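Local coordinates for arginine 3rd transport system periplasmic binding protein (Legionella pneumophila subsp. pneumophila str. Philadelphia 1, PDB 3KZG) that probably binds arginine in the periplasm and delivers it to an inner-membrane transport system, as a solute-binding protein of family 3, at residues Gly28-Arg40 against Met215-Phe229. Residues are numbered along the deposited sequence; the frame is centred on the assembly and turned at random.
Sequences GFDIDLMQEICRR and MEADGTYLRLYSEYF
The ring of Phe29 carries the edge of Phe229 on one face, CE2 lying 3.5 Å above its plane and over its centre, and turns its own edge to the face of Tyr228 in an offset edge-to-face pair, planes at 78°. With CG anti to the backbone N (chi1 -178°), the Phe29 ring is sent between Tyr228 and Phe229, while its CB sits over the Tyr228 ring, a CH-pi contact 3.8 Å from the centroid. Leu224 CG packs 3.6 Å from Phe29 CE1. At its far end, Tyr228 OH donates to Asp32 OD2 (2.6 Å), arriving from above the carboxylate plane.

Helices 29-40 and 220-228 run nearly antiparallel. Toward the other end, selenomethionine Met215, near the end of helix 202-217, is a knob among Leu33, Glu36, Ile37 and Arg40, its CG over one guanidinium face of Arg40. Asp218 OD2 takes both NH1 (3.2 Å) and NH2 of Arg40, whereas Glu36 OE2 receives NE by its anti lone pair.

An aromatic cluster thus joins the two helices at one end; at the other, Arg40 ties helix 29-40 to the turn before helix 220-228, where Asp218 OD1 closes an Asx turn onto Thr220 N. Two carboxylates, one also paired with Arg39, probably limit the guanidinium's rotation and spread its charge.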
ATOM      1  N   GLY A  28      -6.092  -3.095  26.716  1.00 18.10           N
ATOM      2  CA  GLY A  28      -5.514  -4.243  26.045  1.00 16.18           C
ATOM      3  C   GLY A  28      -6.089  -4.348  24.646  1.00 15.99           C
ATOM      4  O   GLY A  28      -7.046  -3.648  24.313  1.00 14.59           O
ATOM      5  N   PHE A  29      -5.520  -5.225  23.828  1.00 14.88           N
ATOM      6  CA  PHE A  29      -6.000  -5.391  22.463  1.00 13.12           C
ATOM      7  C   PHE A  29      -7.474  -5.794  22.366  1.00 13.54           C
ATOM      8  O   PHE A  29      -8.212  -5.222  21.568  1.00 13.47           O
ATOM      9  CB  PHE A  29      -5.155  -6.425  21.719  1.00 13.61           C
ATOM     10  CG  PHE A  29      -5.559  -6.606  20.284  1.00 13.82           C
ATOM     11  CD1 PHE A  29      -5.251  -5.643  19.338  1.00 10.97           C
ATOM     12  CD2 PHE A  29      -6.270  -7.733  19.888  1.00 15.44           C
ATOM     13  CE1 PHE A  29      -5.640  -5.791  18.010  1.00 14.90           C
ATOM     14  CE2 PHE A  29      -6.669  -7.895  18.560  1.00 16.05           C
ATOM     15  CZ  PHE A  29      -6.354  -6.923  17.622  1.00 14.89           C
ATOM     16  N   ASP A  30      -7.905  -6.777  23.159  1.00 14.28           N
ATOM     17  CA  ASP A  30      -9.302  -7.219  23.107  1.00 16.02           C
ATOM     18  C   ASP A  30     -10.254  -6.091  23.451  1.00 16.52           C
ATOM     19  O   ASP A  30     -11.324  -5.966  22.856  1.00 15.88           O
ATOM     20  CB  ASP A  30      -9.565  -8.388  24.071  1.00 17.33           C
ATOM     21  CG  ASP A  30      -9.055  -9.709  23.545  1.00 16.94           C
ATOM     22  OD1 ASP A  30      -8.922  -9.842  22.314  1.00 18.65           O
ATOM     23  OD2 ASP A  30      -8.807 -10.624  24.360  1.00 16.47           O
ATOM     24  N   ILE A  31      -9.860  -5.270  24.416  1.00 17.50           N
ATOM     25  CA  ILE A  31     -10.700  -4.161  24.836  1.00 16.13           C
ATOM     26  C   ILE A  31     -10.907  -3.189  23.687  1.00 16.97           C
ATOM     27  O   ILE A  31     -12.044  -2.842  23.364  1.00 17.01           O
ATOM     28  CB  ILE A  31     -10.078  -3.393  26.029  1.00 17.36           C
ATOM     29  CG1 ILE A  31      -9.755  -4.361  27.172  1.00 18.13           C
ATOM     30  CG2 ILE A  31     -11.025  -2.294  26.491  1.00 16.60           C
ATOM     31  CD1 ILE A  31     -10.906  -5.247  27.606  1.00 18.50           C
ATOM     32  N   ASP A  32      -9.807  -2.754  23.074  1.00 17.51           N
ATOM     33  CA  ASP A  32      -9.866  -1.808  21.968  1.00 16.24           C
ATOM     34  C   ASP A  32     -10.627  -2.368  20.761  1.00 16.08           C
ATOM     35  O   ASP A  32     -11.375  -1.644  20.101  1.00 14.82           O
ATOM     36  CB  ASP A  32      -8.455  -1.391  21.521  1.00 18.75           C
ATOM     37  CG  ASP A  32      -7.684  -0.617  22.594  1.00 21.80           C
ATOM     38  OD1 ASP A  32      -8.315  -0.025  23.498  1.00 22.41           O
ATOM     39  OD2 ASP A  32      -6.434  -0.589  22.518  1.00 22.85           O
ATOM     40  N   LEU A  33     -10.440  -3.649  20.472  1.00 15.41           N
ATOM     41  CA  LEU A  33     -11.130  -4.255  19.336  1.00 15.71           C
ATOM     42  C   LEU A  33     -12.638  -4.252  19.557  1.00 16.79           C
ATOM     43  O   LEU A  33     -13.395  -3.714  18.746  1.00 14.68           O
ATOM     44  CB  LEU A  33     -10.652  -5.690  19.111  1.00 14.62           C
ATOM     45  CG  LEU A  33     -11.348  -6.383  17.940  1.00 14.97           C
ATOM     46  CD1 LEU A  33     -11.111  -5.583  16.661  1.00 15.58           C
ATOM     47  CD2 LEU A  33     -10.838  -7.794  17.793  1.00 15.94           C
HETATM   48  N   MSE A  34     -13.062  -4.862  20.658  1.00 19.19           N
HETATM   49  CA  MSE A  34     -14.474  -4.948  21.025  1.00 22.57           C
HETATM   50  C   MSE A  34     -15.101  -3.555  21.065  1.00 22.46           C
HETATM   51  O   MSE A  34     -16.207  -3.342  20.567  1.00 21.77           O
HETATM   52  CB  MSE A  34     -14.604  -5.625  22.395  1.00 25.50           C
HETATM   53  CG  MSE A  34     -16.016  -6.105  22.756  1.00 30.08           C
HETATM   54 SE   MSE A  34     -16.772  -7.267  21.410  1.00 41.30          SE
HETATM   55  CE  MSE A  34     -16.034  -8.963  21.980  1.00 37.01           C
ATOM     56  N   GLN A  35     -14.381  -2.607  21.658  1.00 24.08           N
ATOM     57  CA  GLN A  35     -14.853  -1.229  21.758  1.00 24.75           C
ATOM     58  C   GLN A  35     -15.205  -0.688  20.373  1.00 23.42           C
ATOM     59  O   GLN A  35     -16.277  -0.119  20.170  1.00 22.99           O
ATOM     60  CB  GLN A  35     -13.766  -0.355  22.389  1.00 27.79           C
ATOM     61  CG  GLN A  35     -14.170   1.085  22.654  1.00 32.24           C
ATOM     62  CD  GLN A  35     -15.232   1.208  23.734  1.00 36.29           C
ATOM     63  OE1 GLN A  35     -16.411   0.933  23.499  1.00 38.80           O
ATOM     64  NE2 GLN A  35     -14.816   1.615  24.930  1.00 34.56           N
ATOM     65  N   GLU A  36     -14.297  -0.874  19.422  1.00 22.08           N
ATOM     66  CA  GLU A  36     -14.502  -0.404  18.055  1.00 22.11           C
ATOM     67  C   GLU A  36     -15.672  -1.116  17.358  1.00 21.07           C
ATOM     68  O   GLU A  36     -16.450  -0.483  16.644  1.00 20.74           O
ATOM     69  CB  GLU A  36     -13.209  -0.591  17.256  1.00 24.59           C
ATOM     70  CG  GLU A  36     -13.277  -0.179  15.804  1.00 26.42           C
ATOM     71  CD  GLU A  36     -13.702   1.259  15.614  1.00 30.34           C
ATOM     72  OE1 GLU A  36     -13.468   2.075  16.529  1.00 30.08           O
ATOM     73  OE2 GLU A  36     -14.258   1.574  14.540  1.00 31.08           O
ATOM     74  N   ILE A  37     -15.793  -2.425  17.567  1.00 20.05           N
ATOM     75  CA  ILE A  37     -16.879  -3.192  16.965  1.00 20.79           C
ATOM     76  C   ILE A  37     -18.242  -2.681  17.449  1.00 23.00           C
ATOM     77  O   ILE A  37     -19.200  -2.606  16.673  1.00 22.97           O
ATOM     78  CB  ILE A  37     -16.751  -4.700  17.299  1.00 19.83           C
ATOM     79  CG1 ILE A  37     -15.527  -5.287  16.586  1.00 17.30           C
ATOM     80  CG2 ILE A  37     -18.015  -5.444  16.889  1.00 19.22           C
ATOM     81  CD1 ILE A  37     -15.260  -6.735  16.908  1.00 14.74           C
ATOM     82  N   CYS A  38     -18.325  -2.327  18.726  1.00 23.64           N
ATOM     83  CA  CYS A  38     -19.573  -1.826  19.292  1.00 25.72           C
ATOM     84  C   CYS A  38     -19.998  -0.482  18.707  1.00 26.90           C
ATOM     85  O   CYS A  38     -21.184  -0.267  18.472  1.00 28.18           O
ATOM     86  CB  CYS A  38     -19.469  -1.717  20.816  1.00 24.59           C
ATOM     87  SG  CYS A  38     -19.504  -3.303  21.663  1.00 27.66           S
ATOM     88  N   ARG A  39     -19.054   0.423  18.458  1.00 27.88           N
ATOM     89  CA  ARG A  39     -19.437   1.715  17.895  1.00 29.93           C
ATOM     90  C   ARG A  39     -19.967   1.536  16.478  1.00 29.13           C
ATOM     91  O   ARG A  39     -20.854   2.271  16.037  1.00 28.60           O
ATOM     92  CB  ARG A  39     -18.264   2.704  17.896  1.00 33.07           C
ATOM     93  CG  ARG A  39     -17.088   2.335  17.017  1.00 39.70           C
ATOM     94  CD  ARG A  39     -16.023   3.433  17.062  1.00 44.24           C
ATOM     95  NE  ARG A  39     -16.408   4.616  16.295  1.00 46.96           N
ATOM     96  CZ  ARG A  39     -16.388   4.684  14.966  1.00 48.38           C
ATOM     97  NH1 ARG A  39     -15.996   3.638  14.251  1.00 49.02           N
ATOM     98  NH2 ARG A  39     -16.767   5.796  14.351  1.00 49.83           N
ATOM     99  N   ARG A  40     -19.421   0.551  15.771  1.00 26.74           N
ATOM    100  CA  ARG A  40     -19.852   0.259  14.411  1.00 26.21           C
ATOM    101  C   ARG A  40     -21.226  -0.397  14.468  1.00 24.97           C
ATOM    102  O   ARG A  40     -22.000  -0.320  13.521  1.00 23.67           O
ATOM    103  CB  ARG A  40     -18.832  -0.651  13.717  1.00 24.65           C
ATOM    104  CG  ARG A  40     -17.555   0.092  13.356  1.00 24.40           C
ATOM    105  CD  ARG A  40     -16.462  -0.825  12.831  1.00 25.12           C
ATOM    106  NE  ARG A  40     -15.243  -0.067  12.576  1.00 22.68           N
ATOM    107  CZ  ARG A  40     -14.841   0.341  11.377  1.00 23.29           C
ATOM    108  NH1 ARG A  40     -15.559   0.061  10.293  1.00 24.77           N
ATOM    109  NH2 ARG A  40     -13.726   1.048  11.264  1.00 22.74           N
HETATM  110  N   MSE A 215     -13.698  -3.706   8.797  1.00 12.43           N
HETATM  111  CA  MSE A 215     -12.541  -3.142   9.496  1.00 14.33           C
HETATM  112  C   MSE A 215     -11.248  -3.610   8.830  1.00 13.70           C
HETATM  113  O   MSE A 215     -10.244  -2.897   8.811  1.00 14.09           O
HETATM  114  CB  MSE A 215     -12.522  -3.577  10.968  1.00 15.74           C
HETATM  115  CG  MSE A 215     -13.469  -2.811  11.879  1.00 20.10           C
HETATM  116 SE   MSE A 215     -13.403  -3.498  13.639  1.00 32.46          SE
HETATM  117  CE  MSE A 215     -11.681  -2.748  14.156  1.00 25.51           C
ATOM    118  N   GLU A 216     -11.270  -4.824   8.300  1.00 14.17           N
ATOM    119  CA  GLU A 216     -10.090  -5.352   7.648  1.00 16.43           C
ATOM    120  C   GLU A 216      -9.943  -4.656   6.306  1.00 16.19           C
ATOM    121  O   GLU A 216      -8.834  -4.475   5.809  1.00 16.01           O
ATOM    122  CB  GLU A 216     -10.213  -6.872   7.482  1.00 17.48           C
ATOM    123  CG  GLU A 216     -10.459  -7.565   8.815  1.00 22.60           C
ATOM    124  CD  GLU A 216     -10.596  -9.068   8.715  1.00 23.72           C
ATOM    125  OE1 GLU A 216     -11.326  -9.558   7.832  1.00 23.62           O
ATOM    126  OE2 GLU A 216      -9.982  -9.765   9.545  1.00 29.24           O
ATOM    127  N   ALA A 217     -11.066  -4.226   5.742  1.00 17.20           N
ATOM    128  CA  ALA A 217     -11.042  -3.559   4.446  1.00 17.06           C
ATOM    129  C   ALA A 217     -10.685  -2.067   4.479  1.00 17.36           C
ATOM    130  O   ALA A 217     -10.128  -1.558   3.512  1.00 16.02           O
ATOM    131  CB  ALA A 217     -12.377  -3.761   3.740  1.00 16.35           C
ATOM    132  N   ASP A 218     -10.995  -1.362   5.570  1.00 18.87           N
ATOM    133  CA  ASP A 218     -10.684   0.066   5.628  1.00 19.83           C
ATOM    134  C   ASP A 218      -9.413   0.425   6.394  1.00 20.15           C
ATOM    135  O   ASP A 218      -9.152   1.603   6.641  1.00 21.78           O
ATOM    136  CB  ASP A 218     -11.868   0.872   6.193  1.00 22.64           C
ATOM    137  CG  ASP A 218     -12.194   0.526   7.637  1.00 22.36           C
ATOM    138  OD1 ASP A 218     -11.284   0.120   8.389  1.00 21.21           O
ATOM    139  OD2 ASP A 218     -13.369   0.680   8.025  1.00 24.55           O
ATOM    140  N   GLY A 219      -8.625  -0.579   6.770  1.00 18.13           N
ATOM    141  CA  GLY A 219      -7.382  -0.319   7.478  1.00 15.00           C
ATOM    142  C   GLY A 219      -7.462  -0.140   8.984  1.00 14.89           C
ATOM    143  O   GLY A 219      -6.435  -0.072   9.656  1.00 14.93           O
ATOM    144  N   THR A 220      -8.668  -0.057   9.524  1.00 15.78           N
ATOM    145  CA  THR A 220      -8.828   0.112  10.964  1.00 17.73           C
ATOM    146  C   THR A 220      -8.234  -1.080  11.718  1.00 16.67           C
ATOM    147  O   THR A 220      -7.511  -0.909  12.700  1.00 17.14           O
ATOM    148  CB  THR A 220     -10.308   0.256  11.346  1.00 18.06           C
ATOM    149  OG1 THR A 220     -10.897   1.319  10.586  1.00 21.66           O
ATOM    150  CG2 THR A 220     -10.437   0.582  12.829  1.00 21.37           C
ATOM    151  N   TYR A 221      -8.530  -2.286  11.249  1.00 16.39           N
ATOM    152  CA  TYR A 221      -8.017  -3.488  11.893  1.00 15.70           C
ATOM    153  C   TYR A 221      -6.499  -3.557  11.866  1.00 15.72           C
ATOM    154  O   TYR A 221      -5.872  -3.861  12.877  1.00 16.26           O
ATOM    155  CB  TYR A 221      -8.594  -4.746  11.236  1.00 17.11           C
ATOM    156  CG  TYR A 221      -7.904  -6.020  11.672  1.00 15.75           C
ATOM    157  CD1 TYR A 221      -6.821  -6.525  10.957  1.00 15.11           C
ATOM    158  CD2 TYR A 221      -8.301  -6.690  12.830  1.00 15.79           C
ATOM    159  CE1 TYR A 221      -6.144  -7.665  11.382  1.00 15.08           C
ATOM    160  CE2 TYR A 221      -7.631  -7.834  13.268  1.00 15.63           C
ATOM    161  CZ  TYR A 221      -6.552  -8.311  12.539  1.00 15.90           C
ATOM    162  OH  TYR A 221      -5.864  -9.420  12.971  1.00 15.47           O
ATOM    163  N   LEU A 222      -5.910  -3.275  10.706  1.00 16.35           N
ATOM    164  CA  LEU A 222      -4.460  -3.321  10.562  1.00 15.91           C
ATOM    165  C   LEU A 222      -3.778  -2.337  11.502  1.00 15.85           C
ATOM    166  O   LEU A 222      -2.803  -2.686  12.172  1.00 15.77           O
ATOM    167  CB  LEU A 222      -4.053  -3.015   9.120  1.00 14.84           C
ATOM    168  CG  LEU A 222      -2.550  -3.092   8.822  1.00 17.33           C
ATOM    169  CD1 LEU A 222      -2.013  -4.462   9.224  1.00 18.11           C
ATOM    170  CD2 LEU A 222      -2.305  -2.850   7.344  1.00 17.57           C
ATOM    171  N   ARG A 223      -4.299  -1.114  11.556  1.00 17.29           N
ATOM    172  CA  ARG A 223      -3.732  -0.088  12.417  1.00 20.53           C
ATOM    173  C   ARG A 223      -3.716  -0.536  13.875  1.00 20.49           C
ATOM    174  O   ARG A 223      -2.691  -0.450  14.550  1.00 21.60           O
ATOM    175  CB  ARG A 223      -4.512   1.222  12.278  1.00 25.20           C
ATOM    176  CG  ARG A 223      -3.918   2.366  13.096  1.00 30.22           C
ATOM    177  CD  ARG A 223      -4.565   3.716  12.786  1.00 35.10           C
ATOM    178  NE  ARG A 223      -5.990   3.745  13.104  1.00 40.47           N
ATOM    179  CZ  ARG A 223      -6.960   3.464  12.239  1.00 42.03           C
ATOM    180  NH1 ARG A 223      -6.665   3.132  10.987  1.00 43.61           N
ATOM    181  NH2 ARG A 223      -8.227   3.508  12.628  1.00 41.95           N
ATOM    182  N   LEU A 224      -4.846  -1.034  14.363  1.00 19.96           N
ATOM    183  CA  LEU A 224      -4.907  -1.482  15.747  1.00 18.73           C
ATOM    184  C   LEU A 224      -3.970  -2.662  15.979  1.00 19.03           C
ATOM    185  O   LEU A 224      -3.159  -2.657  16.910  1.00 18.52           O
ATOM    186  CB  LEU A 224      -6.332  -1.884  16.111  1.00 19.24           C
ATOM    187  CG  LEU A 224      -6.510  -2.375  17.546  1.00 19.31           C
ATOM    188  CD1 LEU A 224      -6.170  -1.247  18.527  1.00 19.33           C
ATOM    189  CD2 LEU A 224      -7.946  -2.852  17.734  1.00 21.39           C
ATOM    190  N   TYR A 225      -4.078  -3.671  15.123  1.00 17.74           N
ATOM    191  CA  TYR A 225      -3.247  -4.856  15.240  1.00 18.33           C
ATOM    192  C   TYR A 225      -1.755  -4.522  15.283  1.00 20.28           C
ATOM    193  O   TYR A 225      -1.010  -5.058  16.110  1.00 17.86           O
ATOM    194  CB  TYR A 225      -3.513  -5.799  14.065  1.00 18.11           C
ATOM    195  CG  TYR A 225      -2.773  -7.105  14.166  1.00 18.32           C
ATOM    196  CD1 TYR A 225      -3.337  -8.201  14.815  1.00 18.45           C
ATOM    197  CD2 TYR A 225      -1.487  -7.239  13.638  1.00 18.50           C
ATOM    198  CE1 TYR A 225      -2.632  -9.403  14.930  1.00 19.97           C
ATOM    199  CE2 TYR A 225      -0.783  -8.421  13.753  1.00 17.66           C
ATOM    200  CZ  TYR A 225      -1.357  -9.499  14.398  1.00 19.84           C
ATOM    201  OH  TYR A 225      -0.642 -10.666  14.510  1.00 24.27           O
ATOM    202  N   SER A 226      -1.322  -3.632  14.395  1.00 21.81           N
ATOM    203  CA  SER A 226       0.083  -3.262  14.322  1.00 23.98           C
ATOM    204  C   SER A 226       0.565  -2.522  15.564  1.00 24.99           C
ATOM    205  O   SER A 226       1.718  -2.663  15.959  1.00 23.57           O
ATOM    206  CB  SER A 226       0.347  -2.422  13.065  1.00 25.39           C
ATOM    207  OG  SER A 226      -0.350  -1.190  13.105  1.00 29.81           O
ATOM    208  N   GLU A 227      -0.321  -1.746  16.186  1.00 26.74           N
ATOM    209  CA  GLU A 227       0.037  -0.999  17.395  1.00 27.83           C
ATOM    210  C   GLU A 227       0.418  -1.949  18.530  1.00 26.11           C
ATOM    211  O   GLU A 227       1.220  -1.608  19.396  1.00 27.04           O
ATOM    212  CB  GLU A 227      -1.134  -0.121  17.863  1.00 31.66           C
ATOM    213  CG  GLU A 227      -1.629   0.897  16.846  1.00 36.65           C
ATOM    214  CD  GLU A 227      -2.726   1.793  17.398  1.00 41.63           C
ATOM    215  OE1 GLU A 227      -2.419   2.678  18.228  1.00 44.07           O
ATOM    216  OE2 GLU A 227      -3.902   1.609  17.008  1.00 44.19           O
ATOM    217  N   TYR A 228      -0.162  -3.144  18.512  1.00 23.21           N
ATOM    218  CA  TYR A 228       0.087  -4.134  19.546  1.00 21.52           C
ATOM    219  C   TYR A 228       1.087  -5.219  19.191  1.00 22.67           C
ATOM    220  O   TYR A 228       1.933  -5.570  20.004  1.00 22.95           O
ATOM    221  CB  TYR A 228      -1.219  -4.827  19.937  1.00 20.49           C
ATOM    222  CG  TYR A 228      -2.081  -4.063  20.905  1.00 17.64           C
ATOM    223  CD1 TYR A 228      -1.906  -4.200  22.282  1.00 15.83           C
ATOM    224  CD2 TYR A 228      -3.073  -3.202  20.448  1.00 18.07           C
ATOM    225  CE1 TYR A 228      -2.704  -3.497  23.181  1.00 17.01           C
ATOM    226  CE2 TYR A 228      -3.872  -2.494  21.332  1.00 17.79           C
ATOM    227  CZ  TYR A 228      -3.688  -2.645  22.697  1.00 17.60           C
ATOM    228  OH  TYR A 228      -4.503  -1.952  23.565  1.00 18.29           O
ATOM    229  N   PHE A 229       0.993  -5.748  17.978  1.00 21.60           N
ATOM    230  CA  PHE A 229       1.851  -6.853  17.585  1.00 23.36           C
ATOM    231  C   PHE A 229       2.814  -6.563  16.431  1.00 24.50           C
ATOM    232  O   PHE A 229       2.876  -5.407  15.966  1.00 25.37           O
ATOM    233  CB  PHE A 229       0.953  -8.050  17.251  1.00 22.29           C
ATOM    234  CG  PHE A 229      -0.216  -8.209  18.201  1.00 20.99           C
ATOM    235  CD1 PHE A 229      -0.013  -8.598  19.526  1.00 20.04           C
ATOM    236  CD2 PHE A 229      -1.518  -7.933  17.778  1.00 19.94           C
ATOM    237  CE1 PHE A 229      -1.088  -8.707  20.416  1.00 18.05           C
ATOM    238  CE2 PHE A 229      -2.600  -8.038  18.659  1.00 17.77           C
ATOM    239  CZ  PHE A 229      -2.384  -8.424  19.979  1.00 20.24           C
TER